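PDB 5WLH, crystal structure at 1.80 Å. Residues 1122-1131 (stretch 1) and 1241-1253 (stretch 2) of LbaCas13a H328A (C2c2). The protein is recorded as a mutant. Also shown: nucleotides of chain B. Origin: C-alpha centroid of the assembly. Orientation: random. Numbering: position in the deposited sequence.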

# COMPACT_ATOMS: atom_id res chain seq x y z
N LEU A 1122 -6.46 4.61 -7.16
CA LEU A 1122 -6.05 5.17 -8.44
C LEU A 1122 -5.41 6.54 -8.26
O LEU A 1122 -4.37 6.82 -8.85
CB LEU A 1122 -7.25 5.27 -9.38
CG LEU A 1122 -7.75 3.90 -9.88
CD1 LEU A 1122 -9.08 4.05 -10.57
CD2 LEU A 1122 -6.72 3.21 -10.80
N ILE A 1123 -6.01 7.39 -7.43
CA ILE A 1123 -5.42 8.71 -7.21
C ILE A 1123 -4.10 8.59 -6.46
O ILE A 1123 -3.15 9.32 -6.74
CB ILE A 1123 -6.42 9.61 -6.47
CG1 ILE A 1123 -7.65 9.84 -7.38
CG2 ILE A 1123 -5.78 11.00 -6.23
CD1 ILE A 1123 -8.84 10.47 -6.65
N ASN A 1124 -4.02 7.68 -5.49
CA ASN A 1124 -2.75 7.40 -4.83
C ASN A 1124 -1.67 7.09 -5.86
O ASN A 1124 -0.57 7.66 -5.84
CB ASN A 1124 -2.96 6.25 -3.84
CG ASN A 1124 -1.71 5.91 -3.03
OD1 ASN A 1124 -0.67 5.58 -3.58
ND2 ASN A 1124 -1.85 5.93 -1.71
N TRP A 1125 -1.97 6.19 -6.81
CA TRP A 1125 -1.01 5.85 -7.85
C TRP A 1125 -0.64 7.06 -8.69
O TRP A 1125 0.51 7.20 -9.13
CB TRP A 1125 -1.59 4.76 -8.74
CG TRP A 1125 -1.45 3.40 -8.15
CD1 TRP A 1125 -0.49 2.97 -7.27
CD2 TRP A 1125 -2.31 2.28 -8.41
NE1 TRP A 1125 -0.69 1.62 -6.98
CE2 TRP A 1125 -1.80 1.18 -7.67
CE3 TRP A 1125 -3.45 2.09 -9.19
CZ2 TRP A 1125 -2.40 -0.08 -7.69
CZ3 TRP A 1125 -4.03 0.85 -9.23
CH2 TRP A 1125 -3.52 -0.23 -8.47
N ILE A 1126 -1.61 7.94 -8.96
CA ILE A 1126 -1.27 9.16 -9.71
C ILE A 1126 -0.15 9.91 -9.00
O ILE A 1126 0.82 10.35 -9.63
CB ILE A 1126 -2.50 10.07 -9.87
CG1 ILE A 1126 -3.43 9.49 -10.94
CG2 ILE A 1126 -2.03 11.52 -10.23
CD1 ILE A 1126 -4.81 10.11 -10.95
N TYR A 1127 -0.28 10.08 -7.69
CA TYR A 1127 0.70 10.87 -6.95
C TYR A 1127 1.98 10.09 -6.70
O TYR A 1127 3.04 10.70 -6.54
CB TYR A 1127 0.06 11.42 -5.67
CG TYR A 1127 -0.80 12.60 -6.08
CD1 TYR A 1127 -0.23 13.86 -6.26
CD2 TYR A 1127 -2.15 12.43 -6.38
CE1 TYR A 1127 -0.99 14.94 -6.69
CE2 TYR A 1127 -2.93 13.51 -6.80
CZ TYR A 1127 -2.35 14.75 -6.95
OH TYR A 1127 -3.12 15.82 -7.38
N LEU A 1128 1.91 8.75 -6.72
CA LEU A 1128 3.12 7.96 -6.80
C LEU A 1128 3.87 8.26 -8.09
O LEU A 1128 5.07 8.55 -8.07
CB LEU A 1128 2.78 6.46 -6.73
CG LEU A 1128 3.91 5.51 -6.34
CD1 LEU A 1128 4.36 5.79 -4.89
CD2 LEU A 1128 3.41 4.05 -6.48
N ARG A 1129 3.17 8.19 -9.22
CA ARG A 1129 3.83 8.45 -10.50
C ARG A 1129 4.34 9.88 -10.59
O ARG A 1129 5.45 10.12 -11.08
CB ARG A 1129 2.88 8.16 -11.66
CG ARG A 1129 3.59 8.18 -13.03
CD ARG A 1129 2.61 7.88 -14.16
NE ARG A 1129 3.30 7.57 -15.41
CZ ARG A 1129 3.77 8.48 -16.26
NH1 ARG A 1129 3.66 9.78 -15.99
NH2 ARG A 1129 4.38 8.09 -17.37
N GLU A 1130 3.55 10.84 -10.10
CA GLU A 1130 3.97 12.23 -10.25
C GLU A 1130 5.23 12.49 -9.46
O GLU A 1130 6.13 13.20 -9.92
CB GLU A 1130 2.86 13.19 -9.83
CG GLU A 1130 3.23 14.63 -10.20
CD GLU A 1130 2.08 15.58 -9.99
OE1 GLU A 1130 1.89 16.02 -8.85
OE2 GLU A 1130 1.40 15.89 -10.99
N ARG A 1131 5.30 11.93 -8.25
CA ARG A 1131 6.52 12.02 -7.47
C ARG A 1131 7.69 11.44 -8.26
O ARG A 1131 8.78 12.01 -8.30
CB ARG A 1131 6.37 11.28 -6.14
CG ARG A 1131 7.66 11.22 -5.32
CD ARG A 1131 7.59 10.14 -4.28
NE ARG A 1131 7.72 8.82 -4.92
CZ ARG A 1131 7.58 7.66 -4.28
NH1 ARG A 1131 7.32 7.64 -2.98
NH2 ARG A 1131 7.73 6.51 -4.95
N ASN A 1241 -1.61 10.13 -23.71
CA ASN A 1241 -2.60 9.20 -23.20
C ASN A 1241 -2.45 9.01 -21.70
O ASN A 1241 -3.45 8.82 -20.99
CB ASN A 1241 -2.47 7.86 -23.92
CG ASN A 1241 -2.50 8.02 -25.42
OD1 ASN A 1241 -1.46 8.04 -26.07
ND2 ASN A 1241 -3.70 8.18 -25.96
N ILE A 1242 -1.21 9.08 -21.21
CA ILE A 1242 -1.00 8.99 -19.77
C ILE A 1242 -1.62 10.19 -19.09
O ILE A 1242 -2.35 10.05 -18.10
CB ILE A 1242 0.50 8.87 -19.45
CG1 ILE A 1242 1.08 7.62 -20.09
CG2 ILE A 1242 0.73 8.87 -17.94
CD1 ILE A 1242 0.31 6.37 -19.76
N THR A 1243 -1.35 11.40 -19.61
CA THR A 1243 -1.98 12.60 -19.08
C THR A 1243 -3.50 12.48 -19.12
O THR A 1243 -4.18 12.84 -18.15
CB THR A 1243 -1.55 13.82 -19.91
OG1 THR A 1243 -0.13 13.90 -19.89
CG2 THR A 1243 -2.15 15.08 -19.32
N GLU A 1244 -4.04 11.97 -20.23
CA GLU A 1244 -5.48 11.81 -20.33
C GLU A 1244 -6.00 10.85 -19.27
O GLU A 1244 -7.04 11.12 -18.65
CB GLU A 1244 -5.85 11.30 -21.72
CG GLU A 1244 -7.34 11.04 -21.89
CD GLU A 1244 -7.77 11.10 -23.34
OE1 GLU A 1244 -7.91 12.23 -23.88
OE2 GLU A 1244 -7.95 10.03 -23.95
N LEU A 1245 -5.30 9.74 -19.05
CA LEU A 1245 -5.74 8.78 -18.04
C LEU A 1245 -5.68 9.41 -16.64
O LEU A 1245 -6.62 9.29 -15.85
CB LEU A 1245 -4.88 7.52 -18.12
CG LEU A 1245 -5.03 6.53 -16.96
CD1 LEU A 1245 -6.45 5.98 -16.92
CD2 LEU A 1245 -4.00 5.39 -17.14
N ARG A 1246 -4.57 10.08 -16.32
CA ARG A 1246 -4.45 10.75 -15.04
C ARG A 1246 -5.60 11.72 -14.82
O ARG A 1246 -6.23 11.74 -13.76
CB ARG A 1246 -3.10 11.48 -15.00
CG ARG A 1246 -2.78 12.18 -13.70
CD ARG A 1246 -3.01 13.67 -13.76
NE ARG A 1246 -2.97 14.25 -12.42
CZ ARG A 1246 -1.85 14.61 -11.80
NH1 ARG A 1246 -0.68 14.46 -12.41
NH2 ARG A 1246 -1.91 15.11 -10.57
N ASN A 1247 -5.89 12.53 -15.84
CA ASN A 1247 -6.96 13.51 -15.71
C ASN A 1247 -8.30 12.82 -15.57
O ASN A 1247 -9.15 13.25 -14.79
CB ASN A 1247 -6.97 14.45 -16.90
CG ASN A 1247 -5.83 15.45 -16.88
OD1 ASN A 1247 -5.22 15.72 -15.84
ND2 ASN A 1247 -5.54 16.02 -18.04
N TYR A 1248 -8.52 11.75 -16.35
CA TYR A 1248 -9.77 11.02 -16.27
C TYR A 1248 -10.04 10.59 -14.84
O TYR A 1248 -11.13 10.79 -14.30
CB TYR A 1248 -9.72 9.82 -17.20
CG TYR A 1248 -11.02 9.07 -17.31
CD1 TYR A 1248 -11.96 9.41 -18.27
CD2 TYR A 1248 -11.32 8.02 -16.45
CE1 TYR A 1248 -13.14 8.73 -18.38
CE2 TYR A 1248 -12.50 7.34 -16.54
CZ TYR A 1248 -13.41 7.70 -17.51
OH TYR A 1248 -14.61 7.01 -17.61
N ILE A 1249 -9.03 10.00 -14.19
CA ILE A 1249 -9.18 9.55 -12.82
C ILE A 1249 -9.37 10.73 -11.88
O ILE A 1249 -10.34 10.80 -11.11
CB ILE A 1249 -7.96 8.71 -12.40
CG1 ILE A 1249 -7.88 7.43 -13.24
CG2 ILE A 1249 -8.01 8.41 -10.92
CD1 ILE A 1249 -6.48 6.82 -13.21
N GLU A 1250 -8.42 11.67 -11.90
CA GLU A 1250 -8.41 12.69 -10.86
C GLU A 1250 -9.57 13.66 -11.01
O GLU A 1250 -9.99 14.28 -10.02
CB GLU A 1250 -7.09 13.46 -10.85
CG GLU A 1250 -6.99 14.32 -9.59
CD GLU A 1250 -5.58 14.69 -9.22
OE1 GLU A 1250 -4.67 14.35 -10.00
OE2 GLU A 1250 -5.39 15.29 -8.14
N HIS A 1251 -10.09 13.83 -12.22
CA HIS A 1251 -11.27 14.65 -12.42
C HIS A 1251 -12.56 13.87 -12.30
O HIS A 1251 -13.62 14.42 -12.60
CB HIS A 1251 -11.22 15.33 -13.79
CG HIS A 1251 -9.99 16.15 -13.99
ND1 HIS A 1251 -9.48 16.43 -15.23
CD2 HIS A 1251 -9.16 16.73 -13.09
CE1 HIS A 1251 -8.39 17.17 -15.10
NE2 HIS A 1251 -8.17 17.36 -13.81
N PHE A 1252 -12.50 12.61 -11.87
CA PHE A 1252 -13.69 11.85 -11.56
C PHE A 1252 -14.60 11.72 -12.78
O PHE A 1252 -15.83 11.69 -12.65
CB PHE A 1252 -14.44 12.47 -10.37
CG PHE A 1252 -13.73 12.27 -9.03
CD1 PHE A 1252 -12.57 12.98 -8.72
CD2 PHE A 1252 -14.19 11.33 -8.12
CE1 PHE A 1252 -11.90 12.78 -7.51
CE2 PHE A 1252 -13.53 11.12 -6.90
CZ PHE A 1252 -12.39 11.84 -6.60
N ARG A 1253 -14.00 11.67 -13.98
CA ARG A 1253 -14.80 11.64 -15.21
C ARG A 1253 -15.62 10.35 -15.31
O ARG A 1253 -16.68 10.35 -15.93
CB ARG A 1253 -13.90 11.78 -16.44
CG ARG A 1253 -13.04 13.03 -16.45
CD ARG A 1253 -13.89 14.30 -16.46
NE ARG A 1253 -14.91 14.25 -17.51
CZ ARG A 1253 -16.05 14.94 -17.48
NH1 ARG A 1253 -16.31 15.75 -16.45
NH2 ARG A 1253 -16.92 14.83 -18.47
P A B 28 7.51 4.01 -1.71
OP1 A B 28 8.09 4.89 -2.75
OP2 A B 28 7.34 4.48 -0.32
O5' A B 28 6.07 3.61 -2.24
C5' A B 28 5.31 2.65 -1.54
C4' A B 28 4.92 1.52 -2.45
O4' A B 28 6.05 0.64 -2.70
C3' A B 28 3.86 0.59 -1.90
O3' A B 28 2.57 1.13 -1.97
C2' A B 28 4.05 -0.63 -2.78
O2' A B 28 3.55 -0.34 -4.07
C1' A B 28 5.58 -0.68 -2.87
N9 A B 28 6.14 -1.51 -1.79
C8 A B 28 6.73 -1.12 -0.61
N7 A B 28 7.09 -2.15 0.15
C5 A B 28 6.70 -3.27 -0.60
C6 A B 28 6.82 -4.65 -0.37
N6 A B 28 7.39 -5.18 0.73
N1 A B 28 6.32 -5.48 -1.30
C2 A B 28 5.78 -4.95 -2.41
N3 A B 28 5.63 -3.67 -2.75
C4 A B 28 6.12 -2.87 -1.78
O HOH W 1 -0.25 17.74 -10.17

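A charged group in a helix interface usually finds partners there, and the contact between residues 1122-1131 and 1241-1253 of LbaCas13a illustrates how one arginine can be satisfied from both helices at once. The guanidinium of Arg 1246 is the hub. NH1 of Arg 1246 donates to OE2 of Glu 1130 at 2.9 Å with an N-H...acceptor angle of 158°, a salt bridge across the interface. A second, weak hydrogen bond reaches the same oxygen from NH2 of Arg 1246, 3.4 Å from OE2 of Glu 1130; the oxygen lies near the guanidinium plane, at its edge, and is shared unequally by the two nitrogens.

The other acceptor comes from the arginine's own helix. One turn on, Glu 1250 offers OE1, which receives NE of Arg 1246 at 3.0 Å and NH2 of Arg 1246 at 2.9 Å. This i to i+4 salt bridge engages the same guanidinium that reaches Glu 1130 on the other helix, while chi2 of Arg 1246 lies between wells at -102°.

Glu 1250 is itself bifunctional. While OE1 serves the arginine, OE2 of Glu 1250 accepts a very short hydrogen bond of 2.5 Å from OH of Tyr 1127, approaching at the edge of the phenol ring. Two carboxylates, one arginine and one tyrosine thus form a continuous polar network spanning the helices. The arginine also lies near the tyrosine ring, with CZ of Arg 1246 5.4 Å from the centroid of the Tyr 1127 ring, 28° off the ring normal, at most a weak attraction. A water extends the network by donating to OE2 of Glu 1130 at 2.6 Å; it also accepts a weak hydrogen bond from NH2 of Arg 1246 at 3.1 Å.

Apolar packing lies against the network as well. Ile 1126 supplies part of it, placing CG2 over one face of the Arg 1246 guanidinium, 3.5 Å from CZ of Arg 1246. The face, which has no N-H bonds to offer, meets a methyl group while the edge meets acceptors. The same logic recurs at Arg 1129, whose CZ lies 3.5 Å from CG2 of Ile 1242, again over a guanidinium face; NE and NH2 of Arg 1129 are hydrogen-bonded elsewhere in the structure.

Beyond the charges, the packing centres on Ile 1249. The CG2 methyl of Ile 1249 is met by CD1 of Ile 1126 at 3.6 Å, CB of Leu 1122 at 3.6 Å and CG1 of Ile 1123 at 3.8 Å, so three side chains of one helix gather round a single methyl of the other. Past the helix end, where His 1251 leaves helical geometry, Phe 1252 adds a last apolar contact, its CZ 3.8 Å from CD1 of Ile 1123.

The helix axes approach to 9.7 Å and run at 139° between their N-to-C directions, closer to antiparallel than parallel. Accordingly, Ile 1123 pairs in register with Glu 1250, and Ile 1126 with Arg 1246.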